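Local atomic coordinates of beta-galactosidase (Geobacillus stearothermophilus, PDB entry 4OIF), a protein that probably hydrolyses terminal non-reducing beta-D-galactose residues from beta-D-galactosides, as a trimeric, zinc-containing glycoside hydrolase of family GH42. Residues R173-K178 with W224-T229; K178-D183 with A189-S194; D24-L27 with D31-Q34. All coordinates share one frame; numbering follows the deposited sequence. Where two conformers were deposited one is given.

Contact 1 of 3, residues R173-K178 with W224-T229; sequences REWLKK and WKRFVT
Two helices of the TIM-barrel domain pack here through an aromatic pair: Trp175 of helix 166-179 spreads one face of its indole over Phe227 of helix 218-246. The CA atoms of these two residues lie 7.1 Å apart, the nearest such pair across the contact. Both rings leave their helices with CG anti to the backbone N (chi1 -174° in Trp175), and the two side chains slide past each other in opposite directions. Phe227 then meets the indole twice. Its ring presents an edge to the five-membered ring, with centroids 5.3 Å apart and planes at 74°, an edge-to-face (T-shaped) pair. The closest atoms are Phe227 CD1 and Trp175 CG, at 3.6 Å. Behind that edge, Phe227 CB stands 4.1 Å from the centroid of the six-membered ring of Trp175, only 16° off the ring normal, which makes a CH-pi contact over the face. The six-membered ring of the indole also meets Arg226 obliquely, with Arg226 CB 3.8 Å from Trp175 CH2; the rest of that arginine is extended and leads away. Its guanidinium forms salt bridges with Asp223 and Glu420 and a hydrogen bond to the carbonyl of Glu508, so the helix is also tied to the trimerisation domain. NE1 of Trp175 donates to Asp230 of the same helix 218-246, which would limit rotation of the indole. No hydrogen bond crosses between 173-178 and 224-229, and the contact rests on ring and methylene surface. Phe227 also meets Phe172, and its side chain comes about 5 Å from that of the zinc ligand Cys168. The arrangement is helix-on-helix packing within the long connection that carries the barrel from strand 150-154 to strand 252-259, beside the four-cysteine zinc site.

Contact 2 of 3, residues K178-D183 with A189-S194; sequences KKYNHD and AAWWTS
Asp223 OD2 is gripped by two groups, the hydroxyl of Tyr180 and the indole NE1 of Trp191, which converge on it from the two segments of the contact. Sharing that oxygen is consistent with the 3.4 Å between Tyr180 OH and Trp191 NE1. Lys179 NZ forms a salt bridge with the other oxygen of Asp223, so a positive charge would be expected to steady the carboxylate. The rings of Tyr180 and Trp191 stand almost perpendicular, planes at 87° and centroids 5.9 Å apart, in an oblique meeting. Tyr180 reaches across with CG anti to its carbonyl carbon (chi1 -68°), and CE1 rests 3.9 Å from Ala190 CB. Lys179 CG lies above one face of the ring, offset toward the rim.

Residues 180-183 make a tight corner between helix 166-179 and helix 184-191. The first helix ends in a Schellman motif with Asn181 at positive phi: Asn181 N bonds Lys178 O at 3.3 Å, and His182 N reaches back to Lys177 O in a probable hydrogen bond. A type I' turn from Tyr180 to Asp183 overlaps it, closed by Asp183 N to Tyr180 O at 2.9 Å, and Asp183 N-caps helix 184-191 with a weak bond to Ala186 N. Trp192, in a second Schellman motif, turns its indole to Gln25 and Trp26 of the second subunit.

Contact 3 of 3, residues D24-L27 with D31-Q34; sequences DQWL and DILQ
Trp26 and Ile32 both set their first torsion near -60° (chi1 -59° and -62°), which carries the indole of Trp26 toward the helix and leaves the CG2 methyl of Ile32 anti to its backbone N, directed at the ring. The result is an off-centre CH-pi contact: Ile32 CG2 sits 4.2 Å from the centroid of the six-membered ring of Trp26, 29° off the ring normal, above the face but shifted to the rim. The closest approach is Ile32 CG2 to Trp26 CE3, at 3.7 Å. Ile32 CG1 lies almost as near, 3.8 Å from the same CE3, so both branches of the isoleucine lie on the same side of the indole plane, near CE3.

Leu33, one residue on, meets the backbone end of Trp26. Its CD2 packs against Trp26 CB at 3.9 Å, while CD1 reaches the carbonyl, 3.7 Å from Trp26 O. A looser touch joins Leu27 CD2 to Leu33 CD1 at 4.4 Å, and Leu27 also lies against Trp69 of helix 68-79. No hydrogen bond spans 24-27 and 31-34.

This is the first beta-alpha connection of the TIM barrel. Strand 16-21 runs out into a loop with a short 3-10 turn, and the chain then folds back so that Trp26, and more loosely Leu27, meets the first turn of helix 30-42. The CA atoms of Trp26 and Ile32 are 7.0 Å apart, close enough for the aliphatic side chains to reach the loop directly. Arg363 touches both Trp26 and Ile32. The loop is also a subunit interface: Trp26 makes an edge-to-face pair with Trp192 of the third subunit, and Gln25 OE1 is bonded both to Ser365 OG and to the indole NE1 of that same Trp192.

How the contacts relate
Contacts 1 and 2 are buried neighbours, their centres 12 Å apart; they share Lys178 and helix 166-179, and Leu176 CD2 packs on Trp191 CZ2 between them at 3.7 Å. Contact 1 joins helices distant in sequence through apolar ring surface, whereas contact 2 joins consecutive helices around a carboxylate supplied by helix 218-246, the second helix of contact 1. Contact 3 is only partly buried, local in sequence and aliphatic on aromatic. It stands apart within the chain, its centre 44 Å from that of contact 1 and 56 Å from that of contact 2. The trimer reverses this separation, placing the 189-194 segment of one subunit against the 24-27 segment of another.

Contact 1 of 3, residues R173-K178 with W224-T229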
ATOM      1  N   ARG A 173     -25.007  15.744  16.016  1.00 13.68           N
ATOM      2  CA  ARG A 173     -25.896  16.854  15.685  1.00  9.71           C
ATOM      3  C   ARG A 173     -26.263  17.687  16.909  1.00 13.07           C
ATOM      4  O   ARG A 173     -26.227  18.920  16.849  1.00 12.87           O
ATOM      5  CB  ARG A 173     -27.154  16.346  15.007  1.00  7.25           C
ATOM      6  CG  ARG A 173     -26.967  16.138  13.531  1.00  6.01           C
ATOM      7  CD  ARG A 173     -28.215  15.598  12.874  1.00  9.28           C
ATOM      8  NE  ARG A 173     -27.836  14.813  11.713  1.00 10.26           N
ATOM      9  CZ  ARG A 173     -27.976  13.498  11.633  1.00 13.54           C
ATOM     10  NH1 ARG A 173     -28.540  12.828  12.630  1.00 19.80           N
ATOM     11  NH2 ARG A 173     -27.575  12.859  10.542  1.00 14.83           N
ATOM     12  N   GLU A 174     -26.599  17.027  18.017  1.00  7.50           N
ATOM     13  CA  GLU A 174     -26.937  17.765  19.236  1.00 11.97           C
ATOM     14  C   GLU A 174     -25.731  18.533  19.769  1.00 12.70           C
ATOM     15  O   GLU A 174     -25.854  19.676  20.242  1.00 14.50           O
ATOM     16  CB  GLU A 174     -27.491  16.820  20.304  1.00 11.68           C
ATOM     17  CG  GLU A 174     -28.884  16.291  19.965  1.00 21.57           C
ATOM     18  CD  GLU A 174     -29.880  17.419  19.719  1.00 39.06           C
ATOM     19  OE1 GLU A 174     -29.939  18.341  20.571  1.00 20.35           O
ATOM     20  OE2 GLU A 174     -30.580  17.395  18.669  1.00 23.97           O
ATOM     21  N   TRP A 175     -24.564  17.906  19.655  1.00 10.17           N
ATOM     22  CA  TRP A 175     -23.301  18.528  20.034  1.00  8.50           C
ATOM     23  C   TRP A 175     -23.061  19.801  19.223  1.00  9.82           C
ATOM     24  O   TRP A 175     -22.657  20.833  19.761  1.00  9.42           O
ATOM     25  CB  TRP A 175     -22.158  17.536  19.831  1.00  6.58           C
ATOM     26  CG  TRP A 175     -20.808  17.990  20.302  1.00 12.90           C
ATOM     27  CD1 TRP A 175     -20.258  17.787  21.542  1.00  9.48           C
ATOM     28  CD2 TRP A 175     -19.812  18.689  19.532  1.00  8.57           C
ATOM     29  NE1 TRP A 175     -18.989  18.315  21.583  1.00  9.95           N
ATOM     30  CE2 TRP A 175     -18.695  18.878  20.367  1.00  5.75           C
ATOM     31  CE3 TRP A 175     -19.763  19.177  18.222  1.00 10.85           C
ATOM     32  CZ2 TRP A 175     -17.545  19.537  19.938  1.00  8.92           C
ATOM     33  CZ3 TRP A 175     -18.616  19.829  17.794  1.00  7.88           C
ATOM     34  CH2 TRP A 175     -17.523  20.008  18.652  1.00 11.54           C
ATOM     35  N   LEU A 176     -23.339  19.724  17.927  1.00  7.42           N
ATOM     36  CA  LEU A 176     -23.106  20.850  17.038  1.00  7.11           C
ATOM     37  C   LEU A 176     -24.111  21.966  17.316  1.00 10.55           C
ATOM     38  O   LEU A 176     -23.770  23.152  17.242  1.00  8.77           O
ATOM     39  CB  LEU A 176     -23.170  20.401  15.570  1.00  5.38           C
ATOM     40  CG  LEU A 176     -21.931  19.688  14.994  1.00  7.53           C
ATOM     41  CD1 LEU A 176     -22.240  19.144  13.617  1.00  9.29           C
ATOM     42  CD2 LEU A 176     -20.706  20.602  14.932  1.00  3.21           C
ATOM     43  N   LYS A 177     -25.350  21.594  17.630  1.00  8.27           N
ATOM     44  CA  LYS A 177     -26.346  22.596  17.979  1.00 10.37           C
ATOM     45  C   LYS A 177     -25.922  23.348  19.242  1.00 13.83           C
ATOM     46  O   LYS A 177     -26.015  24.578  19.284  1.00  7.61           O
ATOM     47  CB  LYS A 177     -27.724  21.965  18.166  1.00  7.45           C
ATOM     48  CG  LYS A 177     -28.336  21.464  16.879  1.00 11.54           C
ATOM     49  CD  LYS A 177     -29.646  20.801  17.177  1.00 10.29           C
ATOM     50  CE  LYS A 177     -30.267  20.207  15.937  1.00 14.07           C
ATOM     51  NZ  LYS A 177     -31.418  19.342  16.304  1.00 12.17           N
ATOM     52  N   LYS A 178     -25.448  22.616  20.256  1.00 11.61           N
ATOM     53  CA  LYS A 178     -24.924  23.276  21.447  1.00 10.38           C
ATOM     54  C   LYS A 178     -23.758  24.198  21.095  1.00 10.25           C
ATOM     55  O   LYS A 178     -23.776  25.369  21.450  1.00 16.18           O
ATOM     56  CB  LYS A 178     -24.486  22.259  22.501  1.00 13.39           C
ATOM     57  CG  LYS A 178     -25.631  21.377  23.005  1.00 37.46           C
ATOM     58  CD  LYS A 178     -25.189  20.455  24.145  1.00 42.30           C
ATOM     59  CE  LYS A 178     -26.317  19.529  24.621  1.00 47.99           C
ATOM     60  NZ  LYS A 178     -26.496  18.314  23.766  1.00 31.80           N
ATOM     61  N   TRP A 224     -15.643  16.957  14.259  1.00  5.88           N
ATOM     62  CA  TRP A 224     -15.879  15.534  14.517  1.00  6.34           C
ATOM     63  C   TRP A 224     -14.832  14.987  15.487  1.00  4.51           C
ATOM     64  O   TRP A 224     -15.176  14.284  16.421  1.00  4.63           O
ATOM     65  CB  TRP A 224     -15.895  14.707  13.227  1.00  7.82           C
ATOM     66  CG  TRP A 224     -16.009  13.207  13.489  1.00  8.79           C
ATOM     67  CD1 TRP A 224     -15.028  12.261  13.320  1.00  9.60           C
ATOM     68  CD2 TRP A 224     -17.150  12.503  13.986  1.00  4.84           C
ATOM     69  NE1 TRP A 224     -15.497  11.017  13.672  1.00  2.88           N
ATOM     70  CE2 TRP A 224     -16.795  11.137  14.083  1.00  4.76           C
ATOM     71  CE3 TRP A 224     -18.439  12.892  14.354  1.00  5.13           C
ATOM     72  CZ2 TRP A 224     -17.679  10.164  14.539  1.00  6.54           C
ATOM     73  CZ3 TRP A 224     -19.319  11.921  14.808  1.00  6.41           C
ATOM     74  CH2 TRP A 224     -18.933  10.574  14.898  1.00  3.70           C
ATOM     75  N   LYS A 225     -13.560  15.305  15.296  1.00  7.70           N
ATOM     76  CA  LYS A 225     -12.565  14.853  16.267  0.55  9.08           C
ATOM     77  C   LYS A 225     -12.865  15.400  17.674  1.00  6.99           C
ATOM     78  O   LYS A 225     -12.768  14.663  18.674  1.00  9.53           O
ATOM     79  CB  LYS A 225     -11.161  15.245  15.808  0.55  8.19           C
ATOM     80  CG  LYS A 225     -10.709  14.482  14.565  0.55  9.40           C
ATOM     81  CD  LYS A 225      -9.288  14.839  14.149  0.55 10.85           C
ATOM     82  CE  LYS A 225      -8.810  13.974  12.986  0.55  8.58           C
ATOM     83  NZ  LYS A 225      -9.161  14.521  11.635  0.55  8.57           N
ATOM     84  N   ARG A 226     -13.252  16.671  17.754  1.00  6.01           N
ATOM     85  CA  ARG A 226     -13.608  17.271  19.038  1.00  7.06           C
ATOM     86  C   ARG A 226     -14.778  16.524  19.676  1.00  8.52           C
ATOM     87  O   ARG A 226     -14.771  16.249  20.866  1.00  7.78           O
ATOM     88  CB  ARG A 226     -13.964  18.747  18.880  1.00  9.30           C
ATOM     89  CG  ARG A 226     -12.802  19.664  18.548  1.00  5.74           C
ATOM     90  CD  ARG A 226     -13.302  21.033  18.103  1.00  6.23           C
ATOM     91  NE  ARG A 226     -12.233  22.023  18.050  1.00  7.92           N
ATOM     92  CZ  ARG A 226     -12.114  22.954  17.106  1.00 15.96           C
ATOM     93  NH1 ARG A 226     -12.997  23.025  16.114  1.00  8.46           N
ATOM     94  NH2 ARG A 226     -11.103  23.814  17.146  1.00 13.27           N
ATOM     95  N   PHE A 227     -15.777  16.186  18.877  1.00  9.22           N
ATOM     96  CA  PHE A 227     -16.927  15.469  19.395  1.00  7.80           C
ATOM     97  C   PHE A 227     -16.533  14.083  19.850  1.00  7.99           C
ATOM     98  O   PHE A 227     -17.078  13.579  20.804  1.00  8.97           O
ATOM     99  CB  PHE A 227     -18.042  15.354  18.361  1.00  8.14           C
ATOM    100  CG  PHE A 227     -19.062  14.300  18.704  1.00  9.39           C
ATOM    101  CD1 PHE A 227     -20.054  14.557  19.628  1.00  8.27           C
ATOM    102  CD2 PHE A 227     -19.011  13.050  18.121  1.00  5.86           C
ATOM    103  CE1 PHE A 227     -20.988  13.585  19.955  1.00 13.31           C
ATOM    104  CE2 PHE A 227     -19.933  12.081  18.446  1.00  7.75           C
ATOM    105  CZ  PHE A 227     -20.928  12.349  19.360  1.00  7.94           C
ATOM    106  N   VAL A 228     -15.601  13.458  19.153  1.00  6.44           N
ATOM    107  CA  VAL A 228     -15.147  12.133  19.531  1.00  5.57           C
ATOM    108  C   VAL A 228     -14.513  12.207  20.920  1.00  8.24           C
ATOM    109  O   VAL A 228     -14.812  11.372  21.813  1.00  8.19           O
ATOM    110  CB  VAL A 228     -14.151  11.565  18.493  1.00  8.11           C
ATOM    111  CG1 VAL A 228     -13.425  10.340  19.055  1.00  4.50           C
ATOM    112  CG2 VAL A 228     -14.888  11.242  17.186  1.00  4.20           C
ATOM    113  N   THR A 229     -13.668  13.219  21.114  1.00  2.88           N
ATOM    114  CA  THR A 229     -13.104  13.445  22.441  1.00  5.66           C
ATOM    115  C   THR A 229     -14.187  13.670  23.514  1.00  6.93           C
ATOM    116  O   THR A 229     -14.212  12.977  24.542  1.00  4.65           O
ATOM    117  CB  THR A 229     -12.139  14.642  22.445  1.00 13.31           C
ATOM    118  OG1 THR A 229     -10.920  14.253  21.807  1.00  7.26           O
ATOM    119  CG2 THR A 229     -11.828  15.084  23.877  1.00  4.57           C
TER

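Contact 2 of 3, residues K178-D183 with A189-S194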
ATOM      1  N   LYS A 178     -25.448  22.616  20.256  1.00 11.61           N
ATOM      2  CA  LYS A 178     -24.924  23.276  21.447  1.00 10.38           C
ATOM      3  C   LYS A 178     -23.758  24.198  21.095  1.00 10.25           C
ATOM      4  O   LYS A 178     -23.776  25.369  21.450  1.00 16.18           O
ATOM      5  CB  LYS A 178     -24.486  22.259  22.501  1.00 13.39           C
ATOM      6  CG  LYS A 178     -25.631  21.377  23.005  1.00 37.46           C
ATOM      7  CD  LYS A 178     -25.189  20.455  24.145  1.00 42.30           C
ATOM      8  CE  LYS A 178     -26.317  19.529  24.621  1.00 47.99           C
ATOM      9  NZ  LYS A 178     -26.496  18.314  23.766  1.00 31.80           N
ATOM     10  N   LYS A 179     -22.762  23.688  20.378  1.00  9.96           N
ATOM     11  CA  LYS A 179     -21.567  24.484  20.078  1.00  9.16           C
ATOM     12  C   LYS A 179     -21.856  25.780  19.313  1.00 17.04           C
ATOM     13  O   LYS A 179     -21.193  26.803  19.511  1.00 10.65           O
ATOM     14  CB  LYS A 179     -20.561  23.664  19.271  1.00  5.89           C
ATOM     15  CG  LYS A 179     -19.353  24.488  18.839  1.00  6.88           C
ATOM     16  CD  LYS A 179     -18.203  23.638  18.325  1.00  7.44           C
ATOM     17  CE  LYS A 179     -17.000  24.516  18.023  1.00 12.02           C
ATOM     18  NZ  LYS A 179     -15.781  23.730  17.725  1.00 20.32           N
ATOM     19  N   TYR A 180     -22.842  25.733  18.431  1.00  9.85           N
ATOM     20  CA  TYR A 180     -23.079  26.853  17.542  1.00 11.67           C
ATOM     21  C   TYR A 180     -24.390  27.552  17.868  1.00  9.44           C
ATOM     22  O   TYR A 180     -24.908  28.323  17.072  1.00 14.98           O
ATOM     23  CB  TYR A 180     -23.047  26.373  16.087  1.00 14.47           C
ATOM     24  CG  TYR A 180     -21.666  25.926  15.659  1.00 10.93           C
ATOM     25  CD1 TYR A 180     -20.699  26.862  15.327  1.00 11.70           C
ATOM     26  CD2 TYR A 180     -21.328  24.578  15.589  1.00  7.41           C
ATOM     27  CE1 TYR A 180     -19.440  26.479  14.939  1.00 11.31           C
ATOM     28  CE2 TYR A 180     -20.059  24.183  15.198  1.00  6.72           C
ATOM     29  CZ  TYR A 180     -19.122  25.144  14.876  1.00  8.12           C
ATOM     30  OH  TYR A 180     -17.852  24.795  14.492  1.00 14.00           O
ATOM     31  N   ASN A 181     -24.905  27.284  19.061  1.00 12.79           N
ATOM     32  CA  ASN A 181     -26.126  27.915  19.543  1.00 19.56           C
ATOM     33  C   ASN A 181     -27.277  27.768  18.554  1.00 17.81           C
ATOM     34  O   ASN A 181     -27.983  28.728  18.267  1.00 17.76           O
ATOM     35  CB  ASN A 181     -25.874  29.393  19.856  1.00 18.43           C
ATOM     36  CG  ASN A 181     -26.754  29.907  20.989  1.00 47.29           C
ATOM     37  OD1 ASN A 181     -27.958  29.636  21.040  1.00 48.09           O
ATOM     38  ND2 ASN A 181     -26.146  30.630  21.919  1.00 56.17           N
ATOM     39  N   HIS A 182     -27.434  26.558  18.021  1.00 14.64           N
ATOM     40  CA  HIS A 182     -28.504  26.233  17.079  1.00 15.85           C
ATOM     41  C   HIS A 182     -28.502  27.137  15.853  1.00 18.16           C
ATOM     42  O   HIS A 182     -29.502  27.221  15.133  1.00 16.10           O
ATOM     43  CB  HIS A 182     -29.868  26.310  17.765  1.00 29.35           C
ATOM     44  CG  HIS A 182     -30.059  25.292  18.843  1.00 23.75           C
ATOM     45  ND1 HIS A 182     -30.833  24.163  18.671  1.00 14.63           N
ATOM     46  CD2 HIS A 182     -29.569  25.229  20.105  1.00 18.12           C
ATOM     47  CE1 HIS A 182     -30.814  23.450  19.783  1.00 22.02           C
ATOM     48  NE2 HIS A 182     -30.052  24.070  20.666  1.00 33.70           N
ATOM     49  N   ASP A 183     -27.375  27.804  15.620  1.00 13.76           N
ATOM     50  CA  ASP A 183     -27.257  28.756  14.524  1.00 13.87           C
ATOM     51  C   ASP A 183     -26.572  28.116  13.314  1.00 12.29           C
ATOM     52  O   ASP A 183     -25.340  28.039  13.252  1.00 10.95           O
ATOM     53  CB  ASP A 183     -26.481  29.988  14.996  1.00 14.00           C
ATOM     54  CG  ASP A 183     -26.449  31.099  13.968  1.00 17.18           C
ATOM     55  OD1 ASP A 183     -26.896  30.888  12.819  1.00 16.96           O
ATOM     56  OD2 ASP A 183     -25.952  32.190  14.318  1.00 28.21           O
ATOM     57  N   ALA A 189     -20.718  29.270   8.303  1.00  5.39           N
ATOM     58  CA  ALA A 189     -19.689  30.293   8.186  1.00  6.64           C
ATOM     59  C   ALA A 189     -18.358  29.768   8.704  1.00 11.21           C
ATOM     60  O   ALA A 189     -17.322  29.945   8.079  1.00  9.67           O
ATOM     61  CB  ALA A 189     -20.095  31.554   8.951  1.00  7.39           C
ATOM     62  N   ALA A 190     -18.404  29.119   9.860  1.00  8.14           N
ATOM     63  CA  ALA A 190     -17.222  28.530  10.462  1.00 10.42           C
ATOM     64  C   ALA A 190     -16.556  27.505   9.542  1.00 15.49           C
ATOM     65  O   ALA A 190     -15.335  27.439   9.463  1.00  9.57           O
ATOM     66  CB  ALA A 190     -17.586  27.882  11.793  1.00  5.09           C
ATOM     67  N   TRP A 191     -17.361  26.700   8.859  1.00  8.80           N
ATOM     68  CA  TRP A 191     -16.825  25.590   8.071  1.00  8.79           C
ATOM     69  C   TRP A 191     -16.565  25.938   6.619  1.00  9.65           C
ATOM     70  O   TRP A 191     -16.034  25.105   5.876  1.00 12.42           O
ATOM     71  CB  TRP A 191     -17.777  24.406   8.103  1.00  5.88           C
ATOM     72  CG  TRP A 191     -17.847  23.723   9.396  1.00  8.45           C
ATOM     73  CD1 TRP A 191     -17.170  24.041  10.541  1.00 11.35           C
ATOM     74  CD2 TRP A 191     -18.641  22.582   9.699  1.00  5.07           C
ATOM     75  NE1 TRP A 191     -17.499  23.157  11.542  1.00  5.33           N
ATOM     76  CE2 TRP A 191     -18.401  22.252  11.047  1.00  5.03           C
ATOM     77  CE3 TRP A 191     -19.529  21.802   8.961  1.00  4.43           C
ATOM     78  CZ2 TRP A 191     -19.018  21.181  11.666  1.00  5.67           C
ATOM     79  CZ3 TRP A 191     -20.148  20.746   9.577  1.00  7.11           C
ATOM     80  CH2 TRP A 191     -19.891  20.441  10.917  1.00  6.29           C
ATOM     81  N   TRP A 192     -16.965  27.147   6.219  1.00  9.92           N
ATOM     82  CA  TRP A 192     -16.849  27.624   4.831  1.00  7.45           C
ATOM     83  C   TRP A 192     -17.536  26.662   3.850  1.00  7.43           C
ATOM     84  O   TRP A 192     -16.949  26.243   2.844  1.00  7.70           O
ATOM     85  CB  TRP A 192     -15.373  27.825   4.446  1.00  7.94           C
ATOM     86  CG  TRP A 192     -15.174  28.857   3.364  1.00 10.91           C
ATOM     87  CD1 TRP A 192     -14.948  28.621   2.044  1.00  5.81           C
ATOM     88  CD2 TRP A 192     -15.211  30.289   3.515  1.00  9.44           C
ATOM     89  NE1 TRP A 192     -14.836  29.810   1.362  1.00 11.37           N
ATOM     90  CE2 TRP A 192     -14.996  30.849   2.239  1.00 10.49           C
ATOM     91  CE3 TRP A 192     -15.401  31.145   4.603  1.00  7.51           C
ATOM     92  CZ2 TRP A 192     -14.964  32.225   2.019  1.00  9.52           C
ATOM     93  CZ3 TRP A 192     -15.366  32.509   4.388  1.00  8.61           C
ATOM     94  CH2 TRP A 192     -15.151  33.038   3.103  1.00  9.61           C
ATOM     95  N   THR A 193     -18.785  26.320   4.146  1.00  7.00           N
ATOM     96  CA  THR A 193     -19.489  25.300   3.383  1.00  5.89           C
ATOM     97  C   THR A 193     -19.994  25.790   2.032  1.00  9.53           C
ATOM     98  O   THR A 193     -20.445  24.981   1.220  1.00  7.94           O
ATOM     99  CB  THR A 193     -20.685  24.737   4.159  1.00  4.87           C
ATOM    100  OG1 THR A 193     -21.516  25.812   4.606  1.00  4.40           O
ATOM    101  CG2 THR A 193     -20.202  23.941   5.353  1.00  6.06           C
ATOM    102  N   SER A 194     -19.918  27.094   1.784  1.00  3.81           N
ATOM    103  CA  SER A 194     -20.265  27.619   0.468  1.00  3.98           C
ATOM    104  C   SER A 194     -19.415  26.979  -0.626  1.00  6.18           C
ATOM    105  O   SER A 194     -19.874  26.760  -1.744  1.00  8.18           O
ATOM    106  CB  SER A 194     -20.098  29.137   0.438  1.00  4.78           C
ATOM    107  OG  SER A 194     -18.843  29.507   0.972  1.00  9.59           O
TER

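Contact 3 of 3, residues D24-L27 with D31-Q34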
ATOM      1  N   ASP A  24      -7.639 -14.116  36.230  1.00 11.49           N
ATOM      2  CA  ASP A  24      -8.883 -14.585  35.627  1.00 11.77           C
ATOM      3  C   ASP A  24      -8.608 -15.505  34.426  1.00 13.13           C
ATOM      4  O   ASP A  24      -9.488 -16.236  33.975  1.00 10.63           O
ATOM      5  CB  ASP A  24      -9.778 -13.393  35.223  1.00  5.03           C
ATOM      6  CG  ASP A  24      -9.005 -12.267  34.520  1.00 14.46           C
ATOM      7  OD1 ASP A  24      -7.941 -11.825  35.027  1.00 12.21           O
ATOM      8  OD2 ASP A  24      -9.468 -11.819  33.447  1.00  9.52           O
ATOM      9  N   GLN A  25      -7.377 -15.486  33.922  1.00 15.59           N
ATOM     10  CA  GLN A  25      -6.985 -16.407  32.862  1.00 13.91           C
ATOM     11  C   GLN A  25      -6.395 -17.707  33.404  1.00 16.42           C
ATOM     12  O   GLN A  25      -6.032 -18.598  32.636  1.00 14.74           O
ATOM     13  CB  GLN A  25      -5.975 -15.753  31.937  1.00 10.65           C
ATOM     14  CG  GLN A  25      -6.456 -14.478  31.309  1.00 17.66           C
ATOM     15  CD  GLN A  25      -5.336 -13.756  30.595  1.00 16.17           C
ATOM     16  OE1 GLN A  25      -4.342 -14.371  30.203  1.00 10.87           O
ATOM     17  NE2 GLN A  25      -5.478 -12.443  30.441  1.00 10.36           N
ATOM     18  N   TRP A  26      -6.305 -17.813  34.724  1.00 14.42           N
ATOM     19  CA  TRP A  26      -5.651 -18.953  35.355  1.00 17.91           C
ATOM     20  C   TRP A  26      -6.467 -19.550  36.507  1.00 14.93           C
ATOM     21  O   TRP A  26      -5.905 -20.150  37.423  1.00  8.58           O
ATOM     22  CB  TRP A  26      -4.269 -18.540  35.872  1.00 13.84           C
ATOM     23  CG  TRP A  26      -3.352 -18.015  34.818  1.00  9.80           C
ATOM     24  CD1 TRP A  26      -3.216 -16.716  34.424  1.00  8.59           C
ATOM     25  CD2 TRP A  26      -2.435 -18.775  34.025  1.00  9.70           C
ATOM     26  NE1 TRP A  26      -2.271 -16.618  33.435  1.00  7.48           N
ATOM     27  CE2 TRP A  26      -1.774 -17.865  33.167  1.00 11.27           C
ATOM     28  CE3 TRP A  26      -2.105 -20.134  33.955  1.00  9.16           C
ATOM     29  CZ2 TRP A  26      -0.799 -18.272  32.248  1.00  8.18           C
ATOM     30  CZ3 TRP A  26      -1.138 -20.539  33.046  1.00  8.28           C
ATOM     31  CH2 TRP A  26      -0.496 -19.610  32.201  1.00 11.42           C
ATOM     32  N   LEU A  27      -7.786 -19.392  36.461  1.00 17.31           N
ATOM     33  CA  LEU A  27      -8.639 -19.811  37.576  1.00 14.83           C
ATOM     34  C   LEU A  27      -8.682 -21.333  37.747  1.00 15.86           C
ATOM     35  O   LEU A  27      -9.021 -21.840  38.813  1.00 17.65           O
ATOM     36  CB  LEU A  27     -10.053 -19.254  37.385  1.00 15.40           C
ATOM     37  CG  LEU A  27     -10.124 -17.722  37.459  1.00 14.90           C
ATOM     38  CD1 LEU A  27     -11.564 -17.232  37.322  1.00  8.01           C
ATOM     39  CD2 LEU A  27      -9.465 -17.195  38.752  1.00  5.02           C
ATOM     40  N   ASP A  31      -2.135 -23.750  41.255  1.00 14.46           N
ATOM     41  CA  ASP A  31      -0.685 -23.814  41.372  1.00  8.59           C
ATOM     42  C   ASP A  31      -0.035 -22.532  40.841  1.00 11.92           C
ATOM     43  O   ASP A  31       0.857 -21.972  41.481  1.00 25.30           O
ATOM     44  CB  ASP A  31      -0.141 -25.036  40.640  1.00  7.10           C
ATOM     45  CG  ASP A  31      -0.479 -25.034  39.178  1.00 17.51           C
ATOM     46  OD1 ASP A  31      -1.599 -24.616  38.832  1.00 20.23           O
ATOM     47  OD2 ASP A  31       0.385 -25.428  38.368  1.00 31.96           O
ATOM     48  N   ILE A  32      -0.500 -22.062  39.688  1.00 14.00           N
ATOM     49  CA  ILE A  32       0.007 -20.840  39.068  1.00 13.30           C
ATOM     50  C   ILE A  32      -0.305 -19.611  39.931  1.00 15.78           C
ATOM     51  O   ILE A  32       0.528 -18.706  40.066  1.00  9.56           O
ATOM     52  CB  ILE A  32      -0.584 -20.650  37.650  1.00 16.05           C
ATOM     53  CG1 ILE A  32      -0.158 -21.806  36.740  1.00 12.39           C
ATOM     54  CG2 ILE A  32      -0.148 -19.313  37.041  1.00  9.55           C
ATOM     55  CD1 ILE A  32       1.319 -21.777  36.391  1.00 10.28           C
ATOM     56  N   LEU A  33      -1.495 -19.596  40.527  1.00 15.32           N
ATOM     57  CA  LEU A  33      -1.926 -18.461  41.346  1.00 17.77           C
ATOM     58  C   LEU A  33      -1.127 -18.428  42.638  1.00 16.90           C
ATOM     59  O   LEU A  33      -0.811 -17.357  43.161  1.00 13.87           O
ATOM     60  CB  LEU A  33      -3.433 -18.527  41.644  1.00 12.47           C
ATOM     61  CG  LEU A  33      -4.363 -18.513  40.421  1.00 12.70           C
ATOM     62  CD1 LEU A  33      -5.816 -18.608  40.831  1.00  8.96           C
ATOM     63  CD2 LEU A  33      -4.129 -17.292  39.535  1.00  6.79           C
ATOM     64  N   GLN A  34      -0.782 -19.607  43.139  1.00 14.40           N
ATOM     65  CA  GLN A  34       0.055 -19.696  44.323  1.00 26.55           C
ATOM     66  C   GLN A  34       1.477 -19.245  43.998  1.00 19.31           C
ATOM     67  O   GLN A  34       2.101 -18.511  44.763  1.00 17.48           O
ATOM     68  CB  GLN A  34       0.047 -21.119  44.867  1.00 28.89           C
ATOM     69  CG  GLN A  34       0.567 -21.262  46.280  1.00 36.38           C
ATOM     70  CD  GLN A  34       0.161 -22.596  46.889  1.00 65.76           C
ATOM     71  OE1 GLN A  34      -0.780 -23.247  46.419  1.00 53.93           O
ATOM     72  NE2 GLN A  34       0.865 -23.010  47.940  1.00 72.53           N
TER